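Local coordinates for protein cellulosomal scaffoldin (Acetivibrio cellulolyticus, PDB 3ZUC) that binds crystalline cellulose, as the family 3b carbohydrate-binding module of a cellulosomal scaffoldin that probably also carries endoglucanase activity, at residues Y45-D50 / N119-S125; D52-F57 / V69-K75; N5-F11 / K25-T31. All coordinates share one frame; numbering follows the deposited sequence. Where two conformers were deposited one is given.

Contact 1 of 3, residues Y45-D50 / N119-S125; sequences YYFTVD and NQADDYS. With CA (calcium ion), chain B; EDO (1,2-ethanediol), chain C.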
loop_
_atom_site.group_PDB
_atom_site.type_symbol
_atom_site.label_atom_id
_atom_site.label_comp_id
_atom_site.label_asym_id
_atom_site.label_seq_id
_atom_site.Cartn_x
_atom_site.Cartn_y
_atom_site.Cartn_z
ATOM N N TYR A 45 0.816 -1.196 4.039
ATOM C CA TYR A 45 -0.014 -0.197 4.719
ATOM C C TYR A 45 -0.268 -0.708 6.141
ATOM O O TYR A 45 -0.848 -1.787 6.307
ATOM C CB TYR A 45 -1.327 0.014 3.976
ATOM C CG TYR A 45 -2.192 1.110 4.552
ATOM C CD1 TYR A 45 -3.099 0.855 5.571
ATOM C CD2 TYR A 45 -2.078 2.421 4.093
ATOM C CE1 TYR A 45 -3.876 1.871 6.113
ATOM C CE2 TYR A 45 -2.840 3.441 4.628
ATOM C CZ TYR A 45 -3.748 3.165 5.632
ATOM O OH TYR A 45 -4.509 4.214 6.107
ATOM N N TYR A 46 0.171 0.048 7.141
ATOM C CA TYR A 46 0.143 -0.348 8.547
ATOM C C TYR A 46 -1.018 0.305 9.289
ATOM O O TYR A 46 -1.289 1.500 9.123
ATOM C CB TYR A 46 1.453 0.090 9.217
ATOM C CG TYR A 46 2.684 -0.567 8.652
ATOM C CD1 TYR A 46 3.096 -1.806 9.125
ATOM C CD2 TYR A 46 3.429 0.021 7.640
ATOM C CE1 TYR A 46 4.206 -2.448 8.627
ATOM C CE2 TYR A 46 4.547 -0.610 7.130
ATOM C CZ TYR A 46 4.941 -1.846 7.615
ATOM O OH TYR A 46 6.073 -2.446 7.100
ATOM N N PHE A 47 -1.679 -0.474 10.138
ATOM C CA PHE A 47 -2.869 0.011 10.801
ATOM C C PHE A 47 -3.140 -0.783 12.075
ATOM O O PHE A 47 -2.538 -1.833 12.315
ATOM C CB PHE A 47 -4.078 -0.049 9.829
ATOM C CG PHE A 47 -4.453 -1.441 9.376
ATOM C CD1 PHE A 47 -3.761 -2.084 8.352
ATOM C CD2 PHE A 47 -5.534 -2.112 9.948
ATOM C CE1 PHE A 47 -4.125 -3.355 7.931
ATOM C CE2 PHE A 47 -5.900 -3.369 9.525
ATOM C CZ PHE A 47 -5.201 -3.999 8.509
ATOM N N THR A 48 -4.070 -0.272 12.878
ATOM C CA THR A 48 -4.654 -1.036 13.971
ATOM C C THR A 48 -6.048 -1.486 13.541
ATOM O O THR A 48 -6.858 -0.670 13.081
ATOM C CB THR A 48 -4.721 -0.283 15.295
ATOM O OG1 THR A 48 -5.586 0.836 15.141
ATOM C CG2 THR A 48 -3.346 0.179 15.741
ATOM N N VAL A 49 -6.313 -2.781 13.642
ATOM C CA VAL A 49 -7.514 -3.358 13.063
ATOM C C VAL A 49 -8.813 -2.972 13.773
ATOM O O VAL A 49 -9.862 -2.982 13.137
ATOM C CB VAL A 49 -7.344 -4.899 12.943
ATOM C CG1 VAL A 49 -7.336 -5.587 14.302
ATOM C CG2 VAL A 49 -8.367 -5.528 12.019
ATOM N N ASP A 50 -8.742 -2.648 15.070
ATOM C CA ASP A 50 -9.936 -2.260 15.835
ATOM C C ASP A 50 -11.018 -3.348 15.772
ATOM O O ASP A 50 -12.166 -3.098 15.376
ATOM C CB ASP A 50 -10.484 -0.919 15.358
ATOM C CG ASP A 50 -9.518 0.200 15.578
ATOM O OD1 ASP A 50 -9.166 0.410 16.770
ATOM O OD2 ASP A 50 -9.130 0.878 14.624
ATOM N N ASN A 119 -11.239 2.276 13.102
ATOM C CA ASN A 119 -10.887 3.654 13.466
ATOM C C ASN A 119 -9.628 4.022 12.714
ATOM O O ASN A 119 -8.534 3.564 13.058
ATOM C CB ASN A 119 -10.648 3.809 14.976
ATOM C CG ASN A 119 -10.089 5.163 15.322
ATOM O OD1 ASN A 119 -10.341 6.142 14.609
ATOM N ND2 ASN A 119 -9.321 5.237 16.399
ATOM N N GLN A 120 -9.745 4.815 11.656
ATOM C CA GLN A 120 -8.576 5.154 10.854
ATOM C C GLN A 120 -7.608 6.073 11.588
ATOM O O GLN A 120 -6.416 6.119 11.260
ATOM C CB GLN A 120 -8.969 5.802 9.528
ATOM C CG GLN A 120 -9.892 4.957 8.688
ATOM C CD GLN A 120 -9.782 5.315 7.227
ATOM O OE1 GLN A 120 -8.829 4.887 6.567
ATOM N NE2 GLN A 120 -10.711 6.122 6.721
ATOM N N ALA A 121 -8.112 6.850 12.549
ATOM C CA ALA A 121 -7.349 7.968 13.071
ATOM C C ALA A 121 -6.040 7.559 13.732
ATOM O O ALA A 121 -5.091 8.344 13.720
ATOM C CB ALA A 121 -8.189 8.765 14.061
ATOM N N ASP A 122 -5.992 6.363 14.319
ATOM C CA ASP A 122 -4.788 5.895 14.992
ATOM C C ASP A 122 -3.858 5.068 14.113
ATOM O O ASP A 122 -2.860 4.560 14.614
ATOM C CB ASP A 122 -5.128 5.119 16.261
ATOM C CG ASP A 122 -5.748 3.753 15.994
ATOM O OD1 ASP A 122 -6.398 3.584 14.942
ATOM O OD2 ASP A 122 -5.593 2.859 16.862
ATOM N N ASP A 123 -4.154 4.924 12.826
ATOM C CA ASP A 123 -3.368 4.031 12.001
ATOM C C ASP A 123 -2.052 4.669 11.576
ATOM O O ASP A 123 -2.032 5.789 11.071
ATOM C CB ASP A 123 -4.168 3.637 10.759
ATOM C CG ASP A 123 -5.390 2.792 11.088
ATOM O OD1 ASP A 123 -5.418 2.199 12.193
ATOM O OD2 ASP A 123 -6.290 2.706 10.207
ATOM N N TYR A 124 -0.966 3.921 11.703
ATOM C CA TYR A 124 0.371 4.407 11.374
ATOM C C TYR A 124 0.426 5.007 9.965
ATOM O O TYR A 124 1.026 6.064 9.766
ATOM C CB TYR A 124 1.366 3.251 11.501
ATOM C CG TYR A 124 2.798 3.555 11.182
ATOM C CD1 TYR A 124 3.322 3.395 9.908
ATOM C CD2 TYR A 124 3.660 3.924 12.188
ATOM C CE1 TYR A 124 4.650 3.622 9.638
ATOM C CE2 TYR A 124 4.992 4.156 11.939
ATOM C CZ TYR A 124 5.489 4.015 10.663
ATOM O OH TYR A 124 6.824 4.261 10.433
ATOM N N SER A 125 -0.173 4.335 8.987
ATOM C CA SER A 125 -0.070 4.771 7.601
ATOM C C SER A 125 -1.139 5.778 7.149
ATOM O O SER A 125 -1.054 6.278 6.024
ATOM C CB SER A 125 -0.101 3.573 6.656
ATOM O OG SER A 125 0.991 2.695 6.849
HETATM CA CA CA B . -7.214 1.726 13.638
HETATM C C1 EDO C . 7.691 -6.112 8.303
HETATM O O1 EDO C . 7.894 -5.695 6.957
HETATM C C2 EDO C . 6.729 -5.170 9.000
HETATM O O2 EDO C . 7.243 -3.834 8.981
HETATM O O HOH W 1 -6.445 3.844 7.750
HETATM O O HOH W 2 -8.432 2.741 17.770
HETATM O O HOH W 3 -8.159 1.184 11.422
#
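Thr48 and Asp122 come from opposite directions beside a calcium ion that draws 45-50 and the loop 119-125 together. Thr48 binds the metal twice, through its carbonyl O and through OG1 (2.4 Å to the calcium ion). With chi1 at 64°, OG1 lies between the backbone N and the carbonyl carbon, turned to the metal. The hydroxyl proton goes to Asp122 OD2 (Thr48 OG1 to OD2 2.7 Å), met on its syn side, 32° out of the carboxylate plane, while Asp122 OD1 takes the calcium. Asp123 OD1 also binds the ion and accepts from Thr48 N at 2.9 Å, from above the carboxylate plane. Asp50 OD2, 2.3 Å from the calcium ion, receives Asn119 N, likewise out of plane; Asn119 O and one water complete seven ligands.

Packing is close again at the strand end. Ser125 CB sits 3.4 Å from Tyr45 CE2, over one face of that ring, in a CH-pi contact. Its OG accepts from Tyr46 N in a nearly straight bond (2.8 Å, 166°) and is also hydrogen-bonded to Lys138 O, while Ser125 N returns a bond to Tyr46 O. A water accepts from Tyr45 OH and donates to Gln120 OE1 and Asp123 OD2, linking the tyrosine to the metal-bound carboxylate; Asn12 also holds the tyrosine hydroxyl. Tyr46 OH is 2.6 Å from O2 of an ethanediol and is also hydrogen-bonded to His44 ND1.

The outer side, with the partly exposed Asp50, Asn119 and Asp122, is looser: Asp50 OD1 and Asn119 ND2 share a water, which also makes a weak bond to Asp122 OD2.

Three carboxylates crowd one cation, with Asp50 OD1 4.3 Å from Asp122 OD2. Such negative charge probably depends on calcium, making the ion a structural cross-link between strand end and distant loop.

Contact 2 of 3, residues D52-F57 / V69-K75; sequences DKAQTF and VTGTFVK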
loop_
_atom_site.group_PDB
_atom_site.type_symbol
_atom_site.label_atom_id
_atom_site.label_comp_id
_atom_site.label_asym_id
_atom_site.label_seq_id
_atom_site.Cartn_x
_atom_site.Cartn_y
_atom_site.Cartn_z
ATOM N N ASP A 52 -10.327 -7.632 15.233
ATOM C CA ASP A 52 -9.778 -8.491 14.187
ATOM C C ASP A 52 -10.914 -9.312 13.570
ATOM O O ASP A 52 -11.740 -9.891 14.259
ATOM C CB ASP A 52 -8.713 -9.415 14.770
ATOM C CG ASP A 52 -7.893 -10.168 13.728
ATOM O OD1 ASP A 52 -7.827 -9.733 12.573
ATOM O OD2 ASP A 52 -7.281 -11.213 14.105
ATOM N N LYS A 53 -10.939 -9.331 12.242
ATOM C CA LYS A 53 -11.865 -10.126 11.453
ATOM C C LYS A 53 -11.118 -10.500 10.178
ATOM O O LYS A 53 -10.127 -9.856 9.811
ATOM C CB LYS A 53 -13.115 -9.323 11.059
ATOM C CG LYS A 53 -13.911 -8.783 12.236
ATOM C CD LYS A 53 -14.626 -9.895 13.010
ATOM C CE LYS A 53 -15.200 -9.442 14.335
ATOM N NZ LYS A 53 -16.151 -8.301 14.187
ATOM N N ALA A 54 -11.574 -11.540 9.494
ATOM C CA ALA A 54 -11.119 -11.798 8.134
ATOM C C ALA A 54 -11.235 -10.488 7.352
ATOM O O ALA A 54 -12.242 -9.793 7.501
ATOM C CB ALA A 54 -11.991 -12.870 7.487
ATOM N N GLN A 55 -10.213 -10.154 6.555
ATOM C CA GLN A 55 -10.233 -8.977 5.710
ATOM C C GLN A 55 -9.946 -9.366 4.270
ATOM O O GLN A 55 -9.271 -10.357 4.003
ATOM C CB GLN A 55 -9.190 -7.965 6.199
ATOM C CG GLN A 55 -9.601 -7.364 7.545
ATOM C CD GLN A 55 -8.431 -6.703 8.231
ATOM O OE1 GLN A 55 -7.513 -7.418 8.725
ATOM N NE2 GLN A 55 -8.399 -5.415 8.270
ATOM N N THR A 56 -10.460 -8.548 3.364
ATOM C CA THR A 56 -10.255 -8.707 1.932
ATOM C C THR A 56 -9.783 -7.383 1.358
ATOM O O THR A 56 -10.330 -6.333 1.693
ATOM C CB THR A 56 -11.551 -9.130 1.235
ATOM O OG1 THR A 56 -12.032 -10.333 1.817
ATOM C CG2 THR A 56 -11.316 -9.367 -0.250
ATOM N N PHE A 57 -8.777 -7.464 0.490
ATOM C CA PHE A 57 -8.328 -6.351 -0.336
ATOM C C PHE A 57 -8.822 -6.540 -1.765
ATOM O O PHE A 57 -8.714 -7.628 -2.328
ATOM C CB PHE A 57 -6.794 -6.307 -0.332
ATOM C CG PHE A 57 -6.206 -5.275 -1.271
ATOM C CD1 PHE A 57 -6.146 -3.950 -0.916
ATOM C CD2 PHE A 57 -5.741 -5.632 -2.520
ATOM C CE1 PHE A 57 -5.598 -3.007 -1.766
ATOM C CE2 PHE A 57 -5.190 -4.674 -3.381
ATOM C CZ PHE A 57 -5.133 -3.373 -3.003
ATOM N N VAL A 69 -3.000 -7.294 -9.162
ATOM C CA VAL A 69 -2.635 -6.653 -7.905
ATOM C C VAL A 69 -3.465 -7.276 -6.802
ATOM O O VAL A 69 -4.694 -7.217 -6.855
ATOM C CB VAL A 69 -2.929 -5.149 -7.977
ATOM C CG1 VAL A 69 -2.531 -4.471 -6.678
ATOM C CG2 VAL A 69 -2.248 -4.501 -9.181
ATOM N N THR A 70 -2.807 -7.910 -5.842
ATOM C CA THR A 70 -3.510 -8.617 -4.774
ATOM C C THR A 70 -2.962 -8.216 -3.411
ATOM O O THR A 70 -1.864 -7.657 -3.301
ATOM C CB THR A 70 -3.438 -10.133 -4.963
ATOM O OG1 THR A 70 -2.072 -10.525 -5.015
ATOM C CG2 THR A 70 -4.156 -10.556 -6.239
ATOM N N GLY A 71 -3.739 -8.499 -2.372
ATOM C CA GLY A 71 -3.386 -8.103 -1.030
ATOM C C GLY A 71 -3.625 -9.215 -0.045
ATOM O O GLY A 71 -4.587 -9.986 -0.160
ATOM N N THR A 72 -2.767 -9.254 0.972
ATOM C CA THR A 72 -2.919 -10.136 2.112
ATOM C C THR A 72 -2.669 -9.337 3.384
ATOM O O THR A 72 -2.143 -8.224 3.336
ATOM C CB THR A 72 -1.965 -11.327 2.040
ATOM O OG1 THR A 72 -0.640 -10.826 1.937
ATOM C CG2 THR A 72 -2.278 -12.251 0.883
ATOM N N PHE A 73 -3.078 -9.905 4.510
ATOM C CA PHE A 73 -2.983 -9.236 5.811
ATOM C C PHE A 73 -2.102 -10.048 6.734
ATOM O O PHE A 73 -2.250 -11.271 6.833
ATOM C CB PHE A 73 -4.380 -9.048 6.408
ATOM C CG PHE A 73 -5.222 -8.170 5.538
ATOM C CD1 PHE A 73 -5.947 -8.703 4.481
ATOM C CD2 PHE A 73 -5.216 -6.798 5.709
ATOM C CE1 PHE A 73 -6.652 -7.879 3.620
ATOM C CE2 PHE A 73 -5.928 -5.980 4.847
ATOM C CZ PHE A 73 -6.630 -6.527 3.804
ATOM N N VAL A 74 -1.215 -9.347 7.434
ATOM C CA VAL A 74 -0.228 -9.960 8.306
ATOM C C VAL A 74 -0.280 -9.247 9.651
ATOM O O VAL A 74 -0.464 -8.037 9.701
ATOM C CB VAL A 74 1.196 -9.832 7.690
ATOM C CG1 VAL A 74 2.216 -10.574 8.554
ATOM C CG2 VAL A 74 1.203 -10.348 6.269
ATOM N N LYS A 75 -0.108 -9.983 10.747
ATOM C CA LYS A 75 -0.030 -9.358 12.060
ATOM C C LYS A 75 1.361 -8.799 12.307
ATOM O O LYS A 75 2.373 -9.433 11.993
ATOM C CB LYS A 75 -0.352 -10.355 13.175
ATOM C CG LYS A 75 -1.618 -11.109 13.031
ATOM C CD LYS A 75 -2.741 -10.201 13.094
ATOM C CE LYS A 75 -4.001 -10.854 13.692
ATOM N NZ LYS A 75 -4.673 -11.641 12.667
HETATM O O HOH W 4 -7.542 -12.201 11.038
HETATM O O HOH W 5 -7.394 -10.051 0.128
HETATM O O HOH W 6 -6.448 -9.182 -3.140
#
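Gln55 lays its CB squarely over the centre of the Phe73 ring, 3.6 Å from Phe73 CE1 and only 12° off the ring normal at the centroid, a CH-pi contact. The backbone N of Phe57 comes to the edge of the same ring, and Phe57 CB lies 4.1 Å from Phe73 CZ. Farther along, the Phe57 ring, swung anti to its own nitrogen (chi1 174°), lies close against the backbone of Gly71, its CD2 3.5 Å from Gly71 N, with Val69 CG1 at the ring edge.

No direct backbone bond joins the strands. Two waters do that work instead: one bridges Phe57 N and Gly71 O, the other Phe57 O and Gly71 N. At the far end Lys75 NZ closes a salt bridge on Asp52 OD2 at 3.0 Å, approaching from the syn side of the carboxylate.

The second shell sets these groups in place. Phe110 meets the Phe73 ring edge-to-face, Leu87 packs on Phe57, and Gln85 NE2 holds Asp52 OD1.

Strands 55-57 and 69-75 run antiparallel at 155°, their axes 6.3 Å apart, and each is an outermost strand of a different sheet. The contact is therefore a water-spaced margin of the beta sandwich, in keeping with the jelly-roll fold of family 3 cellulose-binding modules.

Contact 3 of 3, residues N5-F11 / K25-T31; sequences NLKVEFF and KFRLTNT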
loop_
_atom_site.group_PDB
_atom_site.type_symbol
_atom_site.label_atom_id
_atom_site.label_comp_id
_atom_site.label_asym_id
_atom_site.label_seq_id
_atom_site.Cartn_x
_atom_site.Cartn_y
_atom_site.Cartn_z
ATOM N N ASN A 5 15.095 2.550 -7.701
ATOM C CA ASN A 5 14.632 3.884 -7.979
ATOM C C ASN A 5 13.135 3.916 -8.084
ATOM O O ASN A 5 12.596 4.295 -9.127
ATOM C CB ASN A 5 15.253 4.438 -9.264
ATOM C CG ASN A 5 16.723 4.774 -9.128
ATOM O OD1 ASN A 5 17.197 5.155 -8.068
ATOM N ND2 ASN A 5 17.442 4.662 -10.220
ATOM N N LEU A 6 12.468 3.513 -7.007
ATOM C CA LEU A 6 11.019 3.535 -6.955
ATOM C C LEU A 6 10.589 4.594 -5.942
ATOM O O LEU A 6 10.799 4.430 -4.740
ATOM C CB LEU A 6 10.467 2.167 -6.540
ATOM C CG LEU A 6 8.961 2.048 -6.756
ATOM C CD1 LEU A 6 8.669 1.931 -8.243
ATOM C CD2 LEU A 6 8.397 0.879 -5.975
ATOM N N LYS A 7 9.988 5.670 -6.440
ATOM C CA LYS A 7 9.430 6.703 -5.590
ATOM C C LYS A 7 7.971 6.344 -5.305
ATOM O O LYS A 7 7.224 5.968 -6.218
ATOM C CB LYS A 7 9.528 8.050 -6.301
ATOM C CG LYS A 7 8.957 9.219 -5.529
ATOM C CD LYS A 7 9.228 10.521 -6.247
ATOM C CE LYS A 7 7.931 11.198 -6.685
ATOM N NZ LYS A 7 8.134 12.477 -7.438
ATOM N N VAL A 8 7.566 6.497 -4.049
ATOM C CA VAL A 8 6.249 6.102 -3.605
ATOM C C VAL A 8 5.513 7.317 -3.071
ATOM O O VAL A 8 5.991 8.009 -2.169
ATOM C CB VAL A 8 6.340 5.004 -2.517
ATOM C CG1 VAL A 8 4.948 4.571 -2.103
ATOM C CG2 VAL A 8 7.154 3.828 -3.027
ATOM N N GLU A 9 4.362 7.599 -3.653
ATOM C CA GLU A 9 3.464 8.624 -3.165
ATOM C C GLU A 9 2.151 7.944 -2.752
ATOM O O GLU A 9 1.839 6.835 -3.215
ATOM C CB GLU A 9 3.188 9.648 -4.257
ATOM C CG GLU A 9 4.377 10.424 -4.746
ATOM C CD GLU A 9 4.004 11.119 -6.034
ATOM O OE1 GLU A 9 4.086 10.488 -7.098
ATOM O OE2 GLU A 9 3.537 12.272 -5.982
ATOM N N PHE A 10 1.362 8.631 -1.934
ATOM C CA PHE A 10 0.235 7.992 -1.310
ATOM C C PHE A 10 -0.812 9.022 -0.898
ATOM O O PHE A 10 -0.457 10.146 -0.529
ATOM C CB PHE A 10 0.709 7.249 -0.039
ATOM C CG PHE A 10 -0.391 6.470 0.639
ATOM C CD1 PHE A 10 -0.768 5.234 0.151
ATOM C CD2 PHE A 10 -1.086 6.999 1.709
ATOM C CE1 PHE A 10 -1.829 4.550 0.696
ATOM C CE2 PHE A 10 -2.142 6.299 2.264
ATOM C CZ PHE A 10 -2.502 5.089 1.732
ATOM N N PHE A 11 -2.083 8.611 -0.880
ATOM C CA PHE A 11 -3.107 9.276 -0.080
ATOM C C PHE A 11 -4.247 8.298 0.146
ATOM O O PHE A 11 -4.316 7.235 -0.475
ATOM C CB PHE A 11 -3.589 10.622 -0.666
ATOM C CG PHE A 11 -4.470 10.544 -1.901
ATOM C CD1 PHE A 11 -3.945 10.250 -3.141
ATOM C CD2 PHE A 11 -5.811 10.851 -1.818
ATOM C CE1 PHE A 11 -4.731 10.245 -4.284
ATOM C CE2 PHE A 11 -6.616 10.847 -2.954
ATOM C CZ PHE A 11 -6.076 10.554 -4.186
ATOM N N LYS A 25 -4.404 4.569 -1.816
ATOM C CA LYS A 25 -4.031 4.898 -3.181
ATOM C C LYS A 25 -2.542 5.186 -3.235
ATOM O O LYS A 25 -2.068 6.107 -2.568
ATOM C CB LYS A 25 -4.809 6.149 -3.684
ATOM C CG LYS A 25 -6.250 5.877 -3.894
ATOM C CD LYS A 25 -6.975 7.027 -4.506
ATOM C CE LYS A 25 -6.488 7.393 -5.891
ATOM N NZ LYS A 25 -7.599 8.032 -6.699
ATOM N N PHE A 26 -1.820 4.415 -4.039
ATOM C CA PHE A 26 -0.401 4.592 -4.223
ATOM C C PHE A 26 -0.105 5.074 -5.637
ATOM O O PHE A 26 -0.768 4.660 -6.590
ATOM C CB PHE A 26 0.339 3.251 -4.077
ATOM C CG PHE A 26 0.365 2.666 -2.692
ATOM C CD1 PHE A 26 -0.666 1.903 -2.204
ATOM C CD2 PHE A 26 1.478 2.853 -1.885
ATOM C CE1 PHE A 26 -0.561 1.347 -0.894
ATOM C CE2 PHE A 26 1.581 2.299 -0.632
ATOM C CZ PHE A 26 0.576 1.569 -0.151
ATOM N N ARG A 27 0.930 5.892 -5.784
ATOM C CA ARG A 27 1.510 6.185 -7.090
ATOM C C ARG A 27 2.976 5.821 -7.017
ATOM O O ARG A 27 3.703 6.311 -6.153
ATOM C CB ARG A 27 1.323 7.647 -7.503
ATOM C CG ARG A 27 1.909 7.928 -8.898
ATOM C CD ARG A 27 1.342 9.177 -9.524
ATOM N NE ARG A 27 1.734 10.358 -8.783
ATOM C CZ ARG A 27 1.186 11.550 -8.965
ATOM N NH1 ARG A 27 0.207 11.705 -9.849
ATOM N NH2 ARG A 27 1.618 12.573 -8.255
ATOM N N LEU A 28 3.382 4.936 -7.913
ATOM C CA LEU A 28 4.738 4.424 -7.960
ATOM C C LEU A 28 5.423 4.976 -9.192
ATOM O O LEU A 28 4.905 4.819 -10.294
ATOM C CB LEU A 28 4.729 2.903 -8.043
ATOM C CG LEU A 28 3.877 2.183 -6.998
ATOM C CD1 LEU A 28 3.974 0.679 -7.218
ATOM C CD2 LEU A 28 4.207 2.593 -5.565
ATOM N N THR A 29 6.594 5.590 -9.015
ATOM C CA THR A 29 7.337 6.187 -10.125
ATOM C C THR A 29 8.718 5.584 -10.214
ATOM O O THR A 29 9.437 5.516 -9.218
ATOM C CB THR A 29 7.462 7.714 -9.955
ATOM O OG1 THR A 29 6.164 8.299 -9.836
ATOM C CG2 THR A 29 8.176 8.356 -11.157
ATOM N N ASN A 30 9.073 5.127 -11.407
ATOM C CA ASN A 30 10.437 4.703 -11.670
ATOM C C ASN A 30 11.266 5.940 -12.000
ATOM O O ASN A 30 11.093 6.526 -13.054
ATOM C CB ASN A 30 10.458 3.706 -12.826
ATOM C CG ASN A 30 11.833 3.178 -13.116
ATOM O OD1 ASN A 30 12.836 3.671 -12.597
ATOM N ND2 ASN A 30 11.900 2.165 -13.948
ATOM N N THR A 31 12.119 6.357 -11.066
ATOM C CA THR A 31 12.899 7.579 -11.232
ATOM C C THR A 31 14.260 7.312 -11.855
ATOM O O THR A 31 15.096 8.210 -11.939
ATOM C CB THR A 31 13.097 8.281 -9.879
ATOM O OG1 THR A 31 13.830 7.429 -8.996
ATOM C CG2 THR A 31 11.768 8.620 -9.253
HETATM O O HOH W 7 5.538 8.280 -7.286
#
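Phe10 turns the edge of its ring toward the face of Phe26 in a T-shaped pair, the planes at 67° and the centroids 4.9 Å apart. Phe10 CD1 stands over the middle of the Phe26 ring, and Val8 CG1 approaches that ring at its rim, 3.9 Å from Phe26 CD2. Val8 and Leu28 lie side by side, and Leu6 CD1 reaches Leu28 CB at 4.1 Å.

On the other face Glu9 and Arg27 also run side by side. Arg27 grips the carboxylate side-on, NE to Glu9 OE1 at 2.9 Å and NH2 to Glu9 OE2 at 3.0 Å, both oxygens lying in the guanidinium plane. The carboxylate is turned 39° against that plane, so OE1 is met from above its own. Arg27 extends with CG anti to N (chi1 -179°) and bends at chi3, which brings NE alongside the acid. A water lies within hydrogen-bonding distance of Glu9 OE1, Arg27 O and Thr29 OG1, though its two protons cannot serve every acceptor nearby. Lys25, bent at chi3, lies alongside Phe11, its CE 3.6 Å from Phe11 CZ, and its NZ goes on to Gln107 OE1.

The strands pair antiparallel from Leu6-Asn30 to Phe11-Lys25, and Thr31 N bonds to Asn5 O.

Both are interior strands: 24-30 is the middle one, bonded to 102-112, and 6-12 is flanked by the short strand 134-135, joined at Phe10 and Thr134. Leu6 and Val8 touch strand 146-149 of the opposing sheet, and Trp136 meets the Phe10 ring. Tyr133 touches Glu9, Lys25 and Arg27 and meets the Phe11 ring edge-to-face.

Contact 3 is true sheet pairing, with a hydrophobic core face and a face with a salt bridge and Phe11, partly covered by Tyr133. Contact 2 lies at the sandwich margin, where waters replace strand-to-strand bonds and a salt bridge joins two exposed residues. Contact 1 is mixed: calcium ligation at a partly exposed end, buried hydrogen bonding and aromatic packing at the strand. Contacts 2 and 3 share a sheet through strands 55-61 and 24-30 but do not touch. Contact 1 meets both through alternate aromatic residues of strand 42-47: Phe47 CZ lies 4.0 Å from Phe73 CD2 of contact 2, and Tyr45 CE2 packs 3.3 Å from Phe10 CZ of contact 3.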